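Local coordinates for major capsid protein (Faustovirus, PDB 5J7O) that forms the double jelly-roll capsomer, three copies to a unit, from which the protein shell of this large double-stranded DNA virus is built, at the interface of chains A and B. Residues are numbered along the deposited sequence; one frame, centred on the assembly and turned at random. Chains: chain A/B, major capsid protein.

Contact 1: the interface of chains A and B. Residues chain A 443, 585-587; chain B 9, 12, 15-16.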
# COMPACT_ATOMS: atom_id res chain seq x y z
N PRO A 443 7.19 -34.89 -11.96
CA PRO A 443 8.24 -33.86 -11.90
C PRO A 443 7.76 -32.63 -11.13
O PRO A 443 6.64 -32.16 -11.31
CB PRO A 443 8.50 -33.52 -13.37
CG PRO A 443 8.08 -34.74 -14.10
CD PRO A 443 6.91 -35.28 -13.35
N ASN A 585 13.59 -34.37 -11.52
CA ASN A 585 13.32 -35.63 -12.19
C ASN A 585 12.56 -36.57 -11.25
O ASN A 585 12.68 -36.49 -10.02
CB ASN A 585 14.62 -36.28 -12.65
CG ASN A 585 15.52 -35.31 -13.39
OD1 ASN A 585 16.24 -34.51 -12.78
ND2 ASN A 585 15.50 -35.36 -14.72
N ILE A 586 11.78 -37.48 -11.84
CA ILE A 586 10.92 -38.35 -11.04
C ILE A 586 11.75 -39.32 -10.21
O ILE A 586 11.37 -39.66 -9.09
CB ILE A 586 9.92 -39.09 -11.95
CG1 ILE A 586 8.93 -38.10 -12.56
CG2 ILE A 586 9.17 -40.16 -11.16
CD1 ILE A 586 7.68 -38.75 -13.13
N SER A 587 12.89 -39.78 -10.74
CA SER A 587 13.75 -40.70 -10.00
C SER A 587 14.11 -40.14 -8.63
O SER A 587 14.01 -40.83 -7.61
CB SER A 587 15.01 -41.00 -10.81
OG SER A 587 15.76 -39.82 -11.04
N ILE B 9 20.58 -35.02 -15.36
CA ILE B 9 20.00 -36.33 -15.65
C ILE B 9 19.50 -36.42 -17.08
O ILE B 9 19.92 -37.30 -17.84
CB ILE B 9 18.88 -36.66 -14.65
CG1 ILE B 9 19.46 -36.77 -13.23
CG2 ILE B 9 18.18 -37.94 -15.04
CD1 ILE B 9 18.50 -37.35 -12.22
N ASP B 12 15.42 -39.23 -17.70
CA ASP B 12 14.81 -40.08 -16.68
C ASP B 12 13.33 -40.27 -17.01
O ASP B 12 12.48 -39.49 -16.59
CB ASP B 12 15.00 -39.50 -15.29
CG ASP B 12 14.41 -40.37 -14.20
OD1 ASP B 12 13.39 -39.97 -13.59
OD2 ASP B 12 14.96 -41.47 -13.96
N ALA B 15 8.52 -38.84 -18.50
CA ALA B 15 8.32 -37.45 -18.09
C ALA B 15 9.43 -36.56 -18.64
O ALA B 15 9.16 -35.53 -19.28
CB ALA B 15 8.26 -37.36 -16.57
N ASP B 16 10.69 -36.94 -18.41
CA ASP B 16 11.81 -36.18 -18.96
C ASP B 16 11.89 -36.27 -20.47
O ASP B 16 12.55 -35.43 -21.10
CB ASP B 16 13.12 -36.65 -18.33
CG ASP B 16 13.33 -36.12 -16.93
OD1 ASP B 16 12.62 -35.16 -16.55
OD2 ASP B 16 14.21 -36.64 -16.22
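B:Asp12 and A:Ser587 are joined by a hydrogen bond where the N-terminal segment of one double jelly-roll capsid subunit lies against its neighbour. The backbone N of A:Ser587, in the first turn of helix 586-589, donates to carboxylate oxygen OD1 of B:Asp12 at 2.9 Å. The donor comes from above the carboxylate plane, 37° out of it. CG of B:Asp12 stands anti to its own backbone N (chi1 -178°), which carries the carboxylate across to the start of the chain A helix. The negative group would probably suit that helix N-terminus. The second oxygen, OD2, lies beside the A:Ser587 side chain, 3.4 Å from the hydroxyl OG.

Within chain B, the backbone N of B:Asp12 donates to OD2 of B:Asp16 at 3.2 Å, on the anti lone pair. This bond ties the loop to helix 13-19. The amide of A:Asn585 crosses the B:Asp16 carboxylate nearly at a right angle, their planes 87° apart. Its ND2 is modelled too near OD2 of B:Asp16, so the detail of that pair is doubtful.

Apolar contacts lie on either side. B:Ile9 runs past the A:Asn585 amide in the opposite direction, with CD1 3.8 Å from CG. The methyl of B:Ala15 faces two chain A groups. Its CB lies 3.8 Å from the end of the A:Ile586 side chain, CD1, and 3.6 Å from the ring carbon CG of A:Pro443.

Contact 2: the interface of chains A and B. Residues chain A 69, 71, 306; chain B 573-574, 581.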
# COMPACT_ATOMS: atom_id res chain seq x y z
N MET A 69 -13.54 -17.05 -32.33
CA MET A 69 -13.73 -17.64 -31.01
C MET A 69 -14.44 -16.64 -30.11
O MET A 69 -14.11 -15.45 -30.12
CB MET A 69 -12.39 -18.06 -30.40
CG MET A 69 -12.47 -18.46 -28.94
SD MET A 69 -11.14 -17.72 -27.99
CE MET A 69 -11.39 -15.99 -28.38
N TYR A 71 -16.55 -16.44 -25.97
CA TYR A 71 -16.79 -17.10 -24.70
C TYR A 71 -18.02 -16.50 -24.02
O TYR A 71 -18.41 -15.36 -24.27
CB TYR A 71 -15.56 -17.02 -23.77
CG TYR A 71 -15.14 -15.63 -23.33
CD1 TYR A 71 -15.69 -15.03 -22.20
CD2 TYR A 71 -14.17 -14.93 -24.03
CE1 TYR A 71 -15.30 -13.77 -21.80
CE2 TYR A 71 -13.77 -13.67 -23.63
CZ TYR A 71 -14.33 -13.09 -22.51
OH TYR A 71 -13.94 -11.84 -22.11
N PRO A 306 -6.76 -19.26 -20.46
CA PRO A 306 -7.57 -19.56 -21.66
C PRO A 306 -6.89 -20.52 -22.63
O PRO A 306 -7.57 -21.38 -23.20
CB PRO A 306 -7.78 -18.18 -22.28
CG PRO A 306 -7.70 -17.24 -21.13
CD PRO A 306 -6.67 -17.82 -20.20
N LEU B 573 -10.15 -11.69 -24.47
CA LEU B 573 -9.36 -12.50 -23.55
C LEU B 573 -8.25 -11.70 -22.87
O LEU B 573 -7.87 -12.02 -21.74
CB LEU B 573 -8.74 -13.70 -24.29
CG LEU B 573 -9.69 -14.84 -24.66
CD1 LEU B 573 -8.94 -15.94 -25.39
CD2 LEU B 573 -10.37 -15.39 -23.41
N TYR B 574 -7.73 -10.67 -23.53
CA TYR B 574 -6.58 -9.92 -23.02
C TYR B 574 -6.83 -8.43 -23.18
O TYR B 574 -6.23 -7.77 -24.03
CB TYR B 574 -5.30 -10.35 -23.73
CG TYR B 574 -5.08 -11.85 -23.66
CD1 TYR B 574 -4.62 -12.44 -22.50
CD2 TYR B 574 -5.37 -12.66 -24.75
CE1 TYR B 574 -4.42 -13.81 -22.43
CE2 TYR B 574 -5.18 -14.03 -24.69
CZ TYR B 574 -4.71 -14.59 -23.52
OH TYR B 574 -4.51 -15.95 -23.45
N SER B 581 -8.25 -9.98 -29.40
CA SER B 581 -8.49 -11.25 -28.71
C SER B 581 -9.98 -11.50 -28.45
O SER B 581 -10.30 -12.26 -27.53
CB SER B 581 -7.72 -11.29 -27.39
OG SER B 581 -8.01 -10.15 -26.59
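Extended backbone at A:Met69 and A:Tyr71, in strand 69-76, and the short 3-10 helix 306-308 opening at A:Pro306 face a chain B loop in which B:Leu573 has near-helical torsions (phi -80°, psi -30°). The subunits are double jelly-roll capsid proteins, and the contacts given here between two of them are mainly apolar.

B:Leu573 is the projecting side chain. Its two methyl branches go to different partners. CD1 meets the thioether of A:Met69, 3.8 Å from SD. The methionine chain bends at chi2 and chi3, which turns its terminal methyl CE back toward chain B. That methyl also comes 4.0 Å from the carbonyl O of B:Ser581.

CD2 takes the aromatic side of the contact. It lies 3.8 Å from CE2 of A:Tyr71, obliquely above the CD2-CE2 rim of the ring. The tyrosine CG sits between the backbone N and the carbonyl carbon (chi1 63°), and this brings that rim to the leucine. The two side chains run past each other in opposite directions.

A:Pro306 borders both branches. Its ring carbon CG is 4.0 Å from CD2 of B:Leu573, and CB lies equally near CD1. B:Tyr574 approaches the same proline from the opposite direction, its phenol OH 4.1 Å from CG. Behind the leucine, the backbone N of B:Tyr574 donates to the hydroxyl OG of B:Ser581 at 3.1 Å. This bond links two parts of the chain B loop and probably steadies the leucine.

Contact 3: the interface of chains A and B. Residues chain A 106, 224-225, 294, 296; chain B 541, 543-544, 547.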
# COMPACT_ATOMS: atom_id res chain seq x y z
N HIS A 106 -19.94 -18.81 -6.50
CA HIS A 106 -20.63 -17.83 -5.66
C HIS A 106 -21.18 -18.52 -4.42
O HIS A 106 -22.02 -19.42 -4.52
CB HIS A 106 -21.76 -17.16 -6.44
CG HIS A 106 -22.63 -16.28 -5.61
ND1 HIS A 106 -23.98 -16.16 -5.80
CD2 HIS A 106 -22.33 -15.46 -4.56
CE1 HIS A 106 -24.49 -15.32 -4.92
NE2 HIS A 106 -23.50 -14.88 -4.16
N ARG A 224 -12.10 -8.97 -1.80
CA ARG A 224 -13.55 -8.93 -1.94
C ARG A 224 -14.10 -10.26 -2.45
O ARG A 224 -15.23 -10.63 -2.11
CB ARG A 224 -13.96 -7.80 -2.88
CG ARG A 224 -13.65 -6.40 -2.36
CD ARG A 224 -14.46 -5.34 -3.10
NE ARG A 224 -14.26 -4.01 -2.53
CZ ARG A 224 -13.72 -2.99 -3.19
NH1 ARG A 224 -13.33 -3.13 -4.45
NH2 ARG A 224 -13.58 -1.81 -2.59
N LEU A 225 -13.32 -10.99 -3.25
CA LEU A 225 -13.79 -12.26 -3.78
C LEU A 225 -13.94 -13.31 -2.69
O LEU A 225 -14.91 -14.09 -2.70
CB LEU A 225 -12.85 -12.76 -4.88
CG LEU A 225 -12.92 -12.08 -6.25
CD1 LEU A 225 -11.93 -12.72 -7.22
CD2 LEU A 225 -14.33 -12.13 -6.81
N ASN A 294 -21.44 -12.42 0.65
CA ASN A 294 -21.41 -12.93 -0.71
C ASN A 294 -19.97 -13.02 -1.17
O ASN A 294 -19.27 -12.01 -1.24
CB ASN A 294 -22.22 -12.03 -1.65
CG ASN A 294 -23.71 -12.09 -1.38
OD1 ASN A 294 -24.41 -12.95 -1.90
ND2 ASN A 294 -24.19 -11.17 -0.55
N PHE A 296 -17.24 -14.80 -4.16
CA PHE A 296 -17.01 -15.44 -5.46
C PHE A 296 -15.63 -16.07 -5.40
O PHE A 296 -14.64 -15.48 -5.83
CB PHE A 296 -17.13 -14.43 -6.61
CG PHE A 296 -18.54 -14.23 -7.09
CD1 PHE A 296 -19.43 -13.43 -6.39
CD2 PHE A 296 -18.98 -14.84 -8.26
CE1 PHE A 296 -20.72 -13.24 -6.84
CE2 PHE A 296 -20.27 -14.66 -8.71
CZ PHE A 296 -21.14 -13.86 -8.00
N ARG B 541 -24.61 -10.62 -10.21
CA ARG B 541 -24.39 -9.61 -9.19
C ARG B 541 -23.27 -8.66 -9.61
O ARG B 541 -22.37 -9.02 -10.37
CB ARG B 541 -24.06 -10.27 -7.85
CG ARG B 541 -25.17 -11.12 -7.28
CD ARG B 541 -24.72 -11.86 -6.02
NE ARG B 541 -24.37 -10.94 -4.94
CZ ARG B 541 -25.22 -10.51 -4.01
NH1 ARG B 541 -26.48 -10.92 -4.03
NH2 ARG B 541 -24.80 -9.68 -3.08
N GLN B 543 -20.77 -7.52 -8.08
CA GLN B 543 -19.42 -7.89 -7.68
C GLN B 543 -18.74 -8.80 -8.69
O GLN B 543 -17.51 -8.88 -8.71
CB GLN B 543 -19.44 -8.56 -6.31
CG GLN B 543 -20.19 -9.87 -6.28
CD GLN B 543 -20.22 -10.50 -4.90
OE1 GLN B 543 -21.29 -10.84 -4.39
NE2 GLN B 543 -19.05 -10.66 -4.29
N PHE B 544 -19.52 -9.50 -9.53
CA PHE B 544 -18.92 -10.31 -10.59
C PHE B 544 -18.15 -9.43 -11.57
O PHE B 544 -17.05 -9.78 -12.00
CB PHE B 544 -20.00 -11.11 -11.31
CG PHE B 544 -19.48 -12.03 -12.38
CD1 PHE B 544 -19.05 -13.31 -12.05
CD2 PHE B 544 -19.43 -11.63 -13.70
CE1 PHE B 544 -18.57 -14.16 -13.03
CE2 PHE B 544 -18.95 -12.48 -14.68
CZ PHE B 544 -18.52 -13.75 -14.35
N ASP B 547 -15.25 -7.24 -9.12
CA ASP B 547 -14.18 -7.96 -8.45
C ASP B 547 -13.64 -9.13 -9.25
O ASP B 547 -12.42 -9.27 -9.39
CB ASP B 547 -14.66 -8.45 -7.08
CG ASP B 547 -15.17 -7.32 -6.20
OD1 ASP B 547 -14.71 -6.17 -6.39
OD2 ASP B 547 -16.03 -7.57 -5.34
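A:Asn294 lies flat on the guanidinium of B:Arg541, in a patch between two double jelly-roll capsid subunits. Strand 293-298 of chain A faces the start of helix 542-552 of chain B here. The amide and guanidinium planes are 15° apart and stacked. The amide oxygen OD1 of A:Asn294 sits over the centre of the guanidinium, 3.3 Å from CZ.

Hydrogen bonds inside each chain hold this stack in place. NE2 of A:His106 donates in its ring plane to a lone pair of A:Asn294 OD1 at 3.1 Å. NE of B:Arg541 donates to the amide oxygen OE1 of B:Gln543 at 3.1 Å, 19° out of the guanidinium plane. Across the interface, NE2 of B:Gln543 makes a weak hydrogen bond to the backbone O of A:Asn294.

Packing centres on A:Phe296. The B:Gln543 amide reaches one edge of the ring, its CD 3.4 Å from CD1, with ring and amide planes 62° apart. CD1 of B:Phe544 comes obliquely over the CD2-CE2 rim, 3.8 Å from CE2, on the face away from A:His106. On the histidine side, CE1 of A:His106 touches the B:Arg541 side chain at CD.

B:Asp547 supplies the charged contact. Its OD1 forms a long salt bridge with NH1 of A:Arg224, at 3.9 Å. The arginine chain, extended from CG to NE, crosses the carboxylate at about a right angle, with CB and CD against its oxygens. CD2 of A:Leu225 packs on CB of B:Asp547, at 3.7 Å.

The contacts join the same two neighbours of the deposited trimer, and none share a residue. C-alpha centres of contact 2 and contact 3 lie about 21 Å apart. Contact 1 is more distant, about 34 Å from contact 2 and 41 Å from contact 3. Chain B gives its N-terminal segment to contact 1 and later parts of its chain, at 541-547 and 573-581, to the others. Chain A draws contacts 2 and 3 from residues 69-306 and contact 1 from 443 and 585-587. The pairing is not an exact two-fold, as expected within a trimer, so each subunit probably presents different surfaces to its two neighbours.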